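Local atomic coordinates of uncharacterized protein C4B3.07 (Schizosaccharomyces pombe, PDB entry 3QTM), a protein that is required for correct translation termination, directly inhibits Ofd1 and stabilises Sre1N, probably by blocking Ofd1-accelerated degradation. Residues V137-H140 / D141-S145; A238-N241 / N242-F246; I323-A326 / Q327-V331. All coordinates share one frame; numbering follows the deposited sequence.

Three local contacts within an all-helical chain of the tetratricopeptide-repeat class illustrate how side chains three to five residues apart finish or reinforce a helix. Interaction 1 (137-145) closes helix 119-142 and interaction 3 (323-331) closes helix 309-328, whereas interaction 2 (238-246) lies within helix 229-254. They follow one another along the chain and do not touch: the centres of interactions 1 and 2 are 29 Å apart, those of 2 and 3 are 25 Å apart, and those of 1 and 3 are about 46 Å apart. Interaction 2 is the most central, about 11 Å from the centre of the chain, against 24 Å and 32 Å for interactions 1 and 3.

Interaction 1: residues V137-H140 / D141-S145; sequences VWRH and DNEES
W138 and N142 stack one turn apart where helix 119-142 comes to its C-terminal end, the side-chain amide lying nearly parallel to the indole, with 15° between the planes. CB of N142 sits over the six-membered ring in a CH-pi contact, 3.7 Å from its centroid. The same side chain turns ND2 back to the backbone, giving a nearly straight hydrogen bond of 2.9 Å to W138 O. On another side of the helix R139 and E143 form a salt bridge: OE2 lies in the guanidinium plane, 2.8 Å from NE, while the carboxylate is turned 63° against that plane. A bend at chi3 (51°) carries the guanidinium over to the glutamate, and NH1 makes a second salt bridge with E98. An alanine in place of R139 is likely to leave both E143 and E98 without their positive mate. E143, the first residue off the helical path, also donates its N to R139 O. H140, packed against V151 and L154 of helix 151-170, donates ND1 from its imidazole edge to D141 OD1 at 3.1 Å, meeting it from above the carboxylate plane. A water donates to both H140 O, at 2.6 Å, and E143 O.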
loop_
_atom_site.group_PDB
_atom_site.type_symbol
_atom_site.label_atom_id
_atom_site.label_comp_id
_atom_site.label_asym_id
_atom_site.label_seq_id
_atom_site.Cartn_x
_atom_site.Cartn_y
_atom_site.Cartn_z
ATOM N N VAL A 137 -14.991 0.197 -8.054
ATOM C CA VAL A 137 -14.814 1.506 -8.678
ATOM C C VAL A 137 -14.822 1.380 -10.201
ATOM O O VAL A 137 -15.493 2.153 -10.891
ATOM C CB VAL A 137 -13.527 2.203 -8.216
ATOM C CG1 VAL A 137 -13.350 3.533 -8.943
ATOM C CG2 VAL A 137 -13.547 2.430 -6.704
ATOM N N TRP A 138 -14.094 0.394 -10.722
ATOM C CA TRP A 138 -14.130 0.109 -12.153
ATOM C C TRP A 138 -15.552 -0.232 -12.606
ATOM O O TRP A 138 -15.994 0.223 -13.659
ATOM C CB TRP A 138 -13.186 -1.050 -12.530
ATOM C CG TRP A 138 -13.082 -1.243 -14.036
ATOM C CD1 TRP A 138 -12.176 -0.647 -14.881
ATOM C CD2 TRP A 138 -13.929 -2.053 -14.872
ATOM N NE1 TRP A 138 -12.402 -1.049 -16.180
ATOM C CE2 TRP A 138 -13.472 -1.905 -16.204
ATOM C CE3 TRP A 138 -15.018 -2.897 -14.625
ATOM C CZ2 TRP A 138 -14.073 -2.562 -17.278
ATOM C CZ3 TRP A 138 -15.616 -3.546 -15.697
ATOM C CH2 TRP A 138 -15.139 -3.379 -17.006
ATOM N N ARG A 139 -16.265 -1.047 -11.833
ATOM C CA ARG A 139 -17.607 -1.445 -12.241
ATOM C C ARG A 139 -18.557 -0.230 -12.270
ATOM O O ARG A 139 -19.365 -0.068 -13.192
ATOM C CB ARG A 139 -18.142 -2.584 -11.363
ATOM C CG ARG A 139 -17.404 -3.921 -11.564
ATOM C CD ARG A 139 -17.928 -5.041 -10.648
ATOM N NE ARG A 139 -19.378 -5.170 -10.727
ATOM C CZ ARG A 139 -20.143 -5.741 -9.804
ATOM N NH1 ARG A 139 -19.614 -6.258 -8.700
ATOM N NH2 ARG A 139 -21.448 -5.794 -9.988
ATOM N N HIS A 140 -18.440 0.627 -11.266
ATOM C CA HIS A 140 -19.218 1.854 -11.222
ATOM C C HIS A 140 -19.037 2.677 -12.506
ATOM O O HIS A 140 -19.999 3.192 -13.056
ATOM C CB HIS A 140 -18.802 2.696 -10.027
ATOM C CG HIS A 140 -19.529 3.997 -9.933
ATOM N ND1 HIS A 140 -19.023 5.174 -10.442
ATOM C CD2 HIS A 140 -20.736 4.307 -9.400
ATOM C CE1 HIS A 140 -19.879 6.155 -10.213
ATOM N NE2 HIS A 140 -20.929 5.654 -9.581
ATOM N N ASP A 141 -17.797 2.778 -12.978
ATOM C CA ASP A 141 -17.477 3.577 -14.154
ATOM C C ASP A 141 -17.792 2.885 -15.473
ATOM O O ASP A 141 -17.882 3.544 -16.493
ATOM C CB ASP A 141 -15.998 3.990 -14.130
ATOM C CG ASP A 141 -15.646 4.823 -12.908
ATOM O OD1 ASP A 141 -16.569 5.462 -12.349
ATOM O OD2 ASP A 141 -14.453 4.843 -12.507
ATOM N N ASN A 142 -17.985 1.568 -15.459
ATOM C CA ASN A 142 -18.154 0.831 -16.714
ATOM C C ASN A 142 -19.436 0.040 -16.909
ATOM O O ASN A 142 -19.817 -0.243 -18.044
ATOM C CB ASN A 142 -16.952 -0.087 -16.970
ATOM C CG ASN A 142 -15.691 0.698 -17.271
ATOM O OD1 ASN A 142 -15.414 1.015 -18.425
ATOM N ND2 ASN A 142 -14.940 1.050 -16.228
ATOM N N GLU A 143 -20.088 -0.347 -15.820
ATOM C CA GLU A 143 -21.307 -1.141 -15.937
ATOM C C GLU A 143 -22.534 -0.228 -15.810
ATOM O O GLU A 143 -22.636 0.559 -14.858
ATOM C CB GLU A 143 -21.331 -2.266 -14.890
ATOM C CG GLU A 143 -20.220 -3.310 -15.054
ATOM C CD GLU A 143 -20.232 -4.390 -13.960
ATOM O OE1 GLU A 143 -19.618 -5.457 -14.173
ATOM O OE2 GLU A 143 -20.846 -4.181 -12.886
ATOM N N GLU A 144 -23.457 -0.321 -16.766
ATOM C CA GLU A 144 -24.599 0.583 -16.771
ATOM C C GLU A 144 -25.461 0.383 -15.531
ATOM O O GLU A 144 -26.161 1.289 -15.100
ATOM C CB GLU A 144 -25.458 0.423 -18.027
ATOM C CG GLU A 144 -26.184 1.730 -18.390
ATOM C CD GLU A 144 -27.589 1.526 -18.963
ATOM O OE1 GLU A 144 -28.049 0.364 -19.019
ATOM O OE2 GLU A 144 -28.236 2.533 -19.347
ATOM N N SER A 145 -25.411 -0.816 -14.969
ATOM C CA SER A 145 -26.255 -1.141 -13.834
ATOM C C SER A 145 -25.890 -0.304 -12.616
ATOM O O SER A 145 -26.753 0.022 -11.806
ATOM C CB SER A 145 -26.156 -2.634 -13.509
ATOM O OG SER A 145 -24.806 -3.080 -13.454
HETATM O O HOH W 1 -21.351 2.697 -15.210
#

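Interaction 2: residues A238-N241 / N242-F246; sequences AVLN and NYTTF
V239 and Y243, one turn apart, carry the apolar part of this contact inside helix 229-254. The two side chains run alongside each other in the same direction, and CG1 of V239 comes down on one face of the phenol ring, off its middle toward the rim. It lies 3.4 Å from Y243 CE2 and 3.7 Å from the ring centroid, a CH-pi contact. CG1 of the valine is placed there by a chi1 of 172°, which sets it opposite the backbone N. L240 and T244 make a looser pair, CD1 to CG2 at 3.9 Å.

The polar contacts turn on two carbonyl oxygens, each gripped twice. A238 O accepts the usual helical bond from N242 N and a second from N242 ND2, 2.8 Å away. The two donors arrive from opposite faces of the carbonyl plane, and the hydrogen bond from ND2 is clearly bent, with an N-H...O angle of 137°. Since the OD1 of N242 also bonds S192 OG, both ends of this buried amide are engaged, which probably fixes its rotation. N241 O is held in the same fashion by two donors of T245, its N and its hydroxyl, again from opposite faces. T245 OG1 lies 2.7 Å from N241 O; a chi1 of -59° folds this hydroxyl back onto the preceding turn.

Such bonds from asparagine and threonine side chains to the carbonyl four residues back are a common feature of helix interiors. Around the helix, W218 of helix 213-220 touches A238 and V239, I282 of helix 262-285 touches L240, and Y189 of helix 188-197 also touches A238. This packing against three other helices is consistent with the stacked helices of the tetratricopeptide-repeat class to which the family belongs.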
loop_
_atom_site.group_PDB
_atom_site.type_symbol
_atom_site.label_atom_id
_atom_site.label_comp_id
_atom_site.label_asym_id
_atom_site.label_seq_id
_atom_site.Cartn_x
_atom_site.Cartn_y
_atom_site.Cartn_z
ATOM N N ALA A 238 6.298 5.181 -0.149
ATOM C CA ALA A 238 4.860 5.174 0.121
ATOM C C ALA A 238 4.550 6.070 1.326
ATOM O O ALA A 238 3.521 6.743 1.374
ATOM C CB ALA A 238 4.351 3.752 0.364
ATOM N N VAL A 239 5.437 6.066 2.312
ATOM C CA VAL A 239 5.272 6.972 3.447
ATOM C C VAL A 239 5.427 8.437 3.008
ATOM O O VAL A 239 4.601 9.276 3.340
ATOM C CB VAL A 239 6.245 6.645 4.578
ATOM C CG1 VAL A 239 6.176 7.719 5.664
ATOM C CG2 VAL A 239 5.935 5.262 5.135
ATOM N N LEU A 240 6.472 8.736 2.243
ATOM C CA LEU A 240 6.636 10.084 1.717
ATOM C C LEU A 240 5.371 10.550 0.972
ATOM O O LEU A 240 4.900 11.677 1.171
ATOM C CB LEU A 240 7.862 10.167 0.805
ATOM C CG LEU A 240 8.095 11.516 0.120
ATOM C CD1 LEU A 240 8.242 12.620 1.155
ATOM C CD2 LEU A 240 9.318 11.455 -0.772
ATOM N N ASN A 241 4.815 9.678 0.134
ATOM C CA ASN A 241 3.572 9.977 -0.580
ATOM C C ASN A 241 2.380 10.293 0.329
ATOM O O ASN A 241 1.618 11.228 0.075
ATOM C CB ASN A 241 3.194 8.826 -1.509
ATOM C CG ASN A 241 1.878 9.074 -2.226
ATOM O OD1 ASN A 241 1.761 10.016 -3.008
ATOM N ND2 ASN A 241 0.877 8.236 -1.955
ATOM N N ASN A 242 2.194 9.504 1.379
ATOM C CA ASN A 242 1.116 9.791 2.321
ATOM C C ASN A 242 1.313 11.134 3.043
ATOM O O ASN A 242 0.362 11.904 3.194
ATOM C CB ASN A 242 0.906 8.632 3.298
ATOM C CG ASN A 242 0.183 7.433 2.645
ATOM O OD1 ASN A 242 -1.037 7.440 2.473
ATOM N ND2 ASN A 242 0.947 6.401 2.286
ATOM N N TYR A 243 2.542 11.431 3.466
ATOM C CA TYR A 243 2.810 12.728 4.096
ATOM C C TYR A 243 2.495 13.907 3.169
ATOM O O TYR A 243 1.834 14.864 3.574
ATOM C CB TYR A 243 4.251 12.836 4.586
ATOM C CG TYR A 243 4.574 11.898 5.719
ATOM C CD1 TYR A 243 3.562 11.268 6.428
ATOM C CD2 TYR A 243 5.892 11.656 6.096
ATOM C CE1 TYR A 243 3.846 10.405 7.469
ATOM C CE2 TYR A 243 6.185 10.794 7.141
ATOM C CZ TYR A 243 5.157 10.174 7.824
ATOM O OH TYR A 243 5.444 9.317 8.865
ATOM N N THR A 244 2.973 13.841 1.930
ATOM C CA THR A 244 2.800 14.966 1.030
ATOM C C THR A 244 1.337 15.114 0.662
ATOM O O THR A 244 0.867 16.211 0.395
ATOM C CB THR A 244 3.655 14.829 -0.241
ATOM O OG1 THR A 244 3.314 13.615 -0.915
ATOM C CG2 THR A 244 5.140 14.800 0.124
ATOM N N THR A 245 0.606 14.008 0.657
ATOM C CA THR A 245 -0.814 14.078 0.324
ATOM C C THR A 245 -1.598 14.724 1.456
ATOM O O THR A 245 -2.524 15.497 1.222
ATOM C CB THR A 245 -1.401 12.701 0.019
ATOM O OG1 THR A 245 -0.685 12.122 -1.075
ATOM C CG2 THR A 245 -2.876 12.826 -0.351
ATOM N N PHE A 246 -1.224 14.412 2.688
ATOM C CA PHE A 246 -1.894 15.029 3.813
ATOM C C PHE A 246 -1.611 16.534 3.809
ATOM O O PHE A 246 -2.509 17.355 4.034
ATOM C CB PHE A 246 -1.460 14.397 5.127
ATOM C CG PHE A 246 -2.592 14.163 6.071
ATOM C CD1 PHE A 246 -3.652 15.054 6.130
ATOM C CD2 PHE A 246 -2.605 13.059 6.903
ATOM C CE1 PHE A 246 -4.712 14.844 7.000
ATOM C CE2 PHE A 246 -3.663 12.842 7.780
ATOM C CZ PHE A 246 -4.715 13.737 7.827
#

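Interaction 3: residues I323-A326 / Q327-V331; sequences IKEA and QGSGV
Q327 lies near the C-terminal end of helix 309-328, its N donating to I323 O at 3.0 Å in an almost straight bond. Its CB rests near that same oxygen, while the rest of the side chain is extended. G328 continues the helical pattern by giving its N to K324 O at 2.9 Å.

S329 follows. Its N donates to A326 O at 2.9 Å from well above the carbonyl plane. A chi1 of -73° swings its OG back toward the helix, 3.1 Å from E325 O. A water links this hydroxyl to the glutamate side chain, lying 2.7 Å from S329 OG and donating to E325 OE2.

G330 has a positive phi of 93° and is the C-prime residue of a Schellman motif. Its N bonds Q327 O, and a CB at these backbone angles would collide with the S329 carbonyl oxygen, which favours a residue without a side chain.

V331 completes the motif by donating its N to A326 O at 3.1 Å, reaching that oxygen from the face opposite to S329 N. Its CB also meets A326 CB, 4.1 Å away, an apolar touch across the turn. Nearby, A326 leans on L293 of helix 292-305 and V331 on P289, so this end of the helix is seated against the preceding part of the fold.

Chemically, the helix termination is carried mainly by backbone polar groups: the N-H groups of S329 and V331 converge on A326 O, supplying the donors that a carbonyl at a helix C-terminus would otherwise lack.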
loop_
_atom_site.group_PDB
_atom_site.type_symbol
_atom_site.label_atom_id
_atom_site.label_comp_id
_atom_site.label_asym_id
_atom_site.label_seq_id
_atom_site.Cartn_x
_atom_site.Cartn_y
_atom_site.Cartn_z
ATOM N N ILE A 323 18.060 22.559 -6.408
ATOM C CA ILE A 323 17.933 22.615 -7.858
ATOM C C ILE A 323 19.282 22.840 -8.554
ATOM O O ILE A 323 19.620 22.146 -9.513
ATOM C CB ILE A 323 16.956 23.725 -8.277
ATOM C CG1 ILE A 323 15.566 23.444 -7.710
ATOM C CG2 ILE A 323 16.909 23.865 -9.807
ATOM C CD1 ILE A 323 14.551 24.531 -8.017
ATOM N N LYS A 324 20.054 23.804 -8.063
ATOM C CA LYS A 324 21.380 24.068 -8.620
ATOM C C LYS A 324 22.312 22.867 -8.491
ATOM O O LYS A 324 23.075 22.558 -9.413
ATOM C CB LYS A 324 22.029 25.292 -7.960
ATOM C CG LYS A 324 22.123 26.527 -8.857
ATOM C CD LYS A 324 23.189 27.524 -8.361
ATOM C CE LYS A 324 22.604 28.658 -7.497
ATOM N NZ LYS A 324 22.309 28.282 -6.072
ATOM N N GLU A 325 22.269 22.201 -7.341
ATOM C CA GLU A 325 23.097 21.016 -7.146
ATOM C C GLU A 325 22.666 19.855 -8.053
ATOM O O GLU A 325 23.499 19.099 -8.548
ATOM C CB GLU A 325 23.064 20.576 -5.689
ATOM C CG GLU A 325 23.910 19.349 -5.432
ATOM C CD GLU A 325 23.687 18.759 -4.049
ATOM O OE1 GLU A 325 22.998 19.406 -3.226
ATOM O OE2 GLU A 325 24.199 17.645 -3.789
ATOM N N ALA A 326 21.358 19.707 -8.251
ATOM C CA ALA A 326 20.843 18.696 -9.161
ATOM C C ALA A 326 21.400 18.936 -10.565
ATOM O O ALA A 326 21.967 18.035 -11.178
ATOM C CB ALA A 326 19.327 18.740 -9.191
ATOM N N GLN A 327 21.228 20.158 -11.065
ATOM C CA GLN A 327 21.694 20.523 -12.405
ATOM C C GLN A 327 23.216 20.368 -12.544
ATOM O O GLN A 327 23.708 19.862 -13.561
ATOM C CB GLN A 327 21.259 21.953 -12.757
ATOM C CG GLN A 327 21.629 22.409 -14.163
ATOM C CD GLN A 327 21.391 23.903 -14.370
ATOM O OE1 GLN A 327 21.843 24.732 -13.574
ATOM N NE2 GLN A 327 20.677 24.249 -15.440
ATOM N N GLY A 328 23.947 20.776 -11.507
ATOM C CA GLY A 328 25.394 20.637 -11.476
ATOM C C GLY A 328 25.830 19.183 -11.441
ATOM O O GLY A 328 27.008 18.857 -11.639
ATOM N N SER A 329 24.867 18.303 -11.178
ATOM C CA SER A 329 25.127 16.871 -11.127
ATOM C C SER A 329 24.559 16.181 -12.359
ATOM O O SER A 329 24.429 14.962 -12.383
ATOM C CB SER A 329 24.526 16.253 -9.857
ATOM O OG SER A 329 25.283 16.612 -8.720
ATOM N N GLY A 330 24.201 16.963 -13.371
ATOM C CA GLY A 330 23.852 16.402 -14.661
ATOM C C GLY A 330 22.376 16.140 -14.839
ATOM O O GLY A 330 21.955 15.602 -15.859
ATOM N N VAL A 331 21.581 16.526 -13.850
ATOM C CA VAL A 331 20.137 16.376 -13.958
ATOM C C VAL A 331 19.551 17.466 -14.852
ATOM O O VAL A 331 19.844 18.646 -14.678
ATOM C CB VAL A 331 19.450 16.429 -12.569
ATOM C CG1 VAL A 331 17.960 16.203 -12.718
ATOM C CG2 VAL A 331 20.058 15.391 -11.630
HETATM O O HOH W 2 24.932 15.885 -6.114
#